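Local structure of peptidoglycan glycosyltransferase (Burkholderia ambifaria, 5UY7) at residues I306-D309 / A310-T314. The protein belongs to the penicillin-binding proteins, with a transpeptidase-type domain of the beta-lactamase clan. Numbering follows the deposited sequence.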
loop_
_atom_site.group_PDB
_atom_site.type_symbol
_atom_site.label_atom_id
_atom_site.label_comp_id
_atom_site.label_asym_id
_atom_site.label_seq_id
_atom_site.Cartn_x
_atom_site.Cartn_y
_atom_site.Cartn_z
ATOM N N ILE A 306 15.166 -13.711 -10.292
ATOM C CA ILE A 306 14.396 -13.013 -9.277
ATOM C C ILE A 306 15.276 -12.924 -8.039
ATOM O O ILE A 306 15.881 -13.923 -7.634
ATOM C CB ILE A 306 13.070 -13.738 -8.996
ATOM C CG1 ILE A 306 12.271 -13.818 -10.303
ATOM C CG2 ILE A 306 12.281 -13.010 -7.923
ATOM C CD1 ILE A 306 11.040 -14.682 -10.239
ATOM N N THR A 307 15.373 -11.729 -7.460
ATOM C CA THR A 307 16.418 -11.422 -6.493
ATOM C C THR A 307 15.836 -10.765 -5.250
ATOM O O THR A 307 14.982 -9.877 -5.354
ATOM C CB THR A 307 17.464 -10.490 -7.121
ATOM O OG1 THR A 307 17.995 -11.097 -8.304
ATOM C CG2 THR A 307 18.591 -10.215 -6.151
ATOM N N ASP A 308 16.303 -11.198 -4.076
ATOM C CA ASP A 308 16.027 -10.513 -2.821
ATOM C C ASP A 308 17.197 -9.606 -2.456
ATOM O O ASP A 308 18.298 -9.729 -2.998
ATOM C CB ASP A 308 15.768 -11.508 -1.688
ATOM C CG ASP A 308 14.429 -12.204 -1.813
ATOM O OD1 ASP A 308 13.643 -11.838 -2.712
ATOM O OD2 ASP A 308 14.153 -13.100 -0.989
ATOM N N ASP A 309 16.943 -8.685 -1.522
ATOM C CA ASP A 309 17.989 -7.760 -1.085
ATOM C C ASP A 309 19.048 -8.445 -0.237
ATOM O O ASP A 309 20.137 -7.892 -0.054
ATOM C CB ASP A 309 17.378 -6.603 -0.295
ATOM C CG ASP A 309 16.610 -5.643 -1.175
ATOM O OD1 ASP A 309 16.944 -5.546 -2.375
ATOM O OD2 ASP A 309 15.675 -4.988 -0.669
ATOM N N ALA A 310 18.745 -9.623 0.294
ATOM C CA ALA A 310 19.689 -10.404 1.075
ATOM C C ALA A 310 19.298 -11.866 0.933
ATOM O O ALA A 310 18.326 -12.200 0.248
ATOM C CB ALA A 310 19.696 -9.959 2.541
ATOM N N GLY A 311 20.063 -12.741 1.580
ATOM C CA GLY A 311 19.716 -14.151 1.635
ATOM C C GLY A 311 18.889 -14.478 2.864
ATOM O O GLY A 311 19.440 -14.727 3.940
ATOM N N PHE A 312 17.566 -14.491 2.720
ATOM C CA PHE A 312 16.687 -14.592 3.877
ATOM C C PHE A 312 16.422 -16.024 4.315
ATOM O O PHE A 312 15.898 -16.231 5.417
ATOM C CB PHE A 312 15.355 -13.889 3.585
ATOM C CG PHE A 312 15.486 -12.402 3.385
ATOM C CD1 PHE A 312 16.018 -11.598 4.382
ATOM C CD2 PHE A 312 15.049 -11.805 2.211
ATOM C CE1 PHE A 312 16.130 -10.226 4.206
ATOM C CE2 PHE A 312 15.151 -10.431 2.026
ATOM C CZ PHE A 312 15.695 -9.640 3.025
ATOM N N GLY A 313 16.761 -17.012 3.491
ATOM C CA GLY A 313 16.573 -18.386 3.894
ATOM C C GLY A 313 15.105 -18.777 3.963
ATOM O O GLY A 313 14.263 -18.308 3.193
ATOM N N THR A 314 14.800 -19.661 4.912
ATOM C CA THR A 314 13.439 -20.139 5.094
ATOM C C THR A 314 12.638 -19.104 5.870
ATOM O O THR A 314 13.031 -18.708 6.974
ATOM C CB THR A 314 13.430 -21.473 5.836
ATOM O OG1 THR A 314 14.314 -22.391 5.185
ATOM C CG2 THR A 314 12.018 -22.051 5.856
HETATM O O HOH W 1 16.169 -14.584 0.163
#
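Asp308 and Phe312 meet across a turn, four residues apart. The carboxylate of Asp308 lies at the edge of the phenyl ring. Its OD2 is close to the ring plane and 3.6 Å from Phe312 CD2. The carboxylate and ring planes are turned 46° apart, so the two flat groups do not stack. Asp308 CB approaches the same CD2-CE2 rim from above the plane, 3.9 Å from Phe312 CE2. In Phe312, CG stands anti to the carbonyl carbon (chi1 -65°), which swings the ring back over the turn. The face on the side of Asp308 CB takes the carbonyl O of Ala310, 3.8 Å above the plane and shifted toward the rim.

One water sits between Asp308, Ala310 and Phe312. Phe312 N donates to it over 2.9 Å. Asp308 OD2 and Ala310 O are also within hydrogen-bonding range, the carboxylate oxygen at 2.8 Å. The turn belongs to the transpeptidase domain and joins strand 304-307, half of a two-stranded antiparallel hairpin, to the short strand 314-316. Asp308 is buried and ties this loop to what is probably the SxN motif of the family. Its OD1 accepts from the backbone N of Ile327, in helix 326-333, and its OD2 is hydrogen-bonded to Ser325 OG.

The outer side is looser. Asp309 and Ala310 are exposed in the single-chain assembly, though a crystal neighbour touches both. Asp309 adds no side-chain contact to the Asp308-Phe312 pair, and its carboxylate leads away. A sulfate ion, probably from the crystallisation liquor, lies about 5 Å from this side chain.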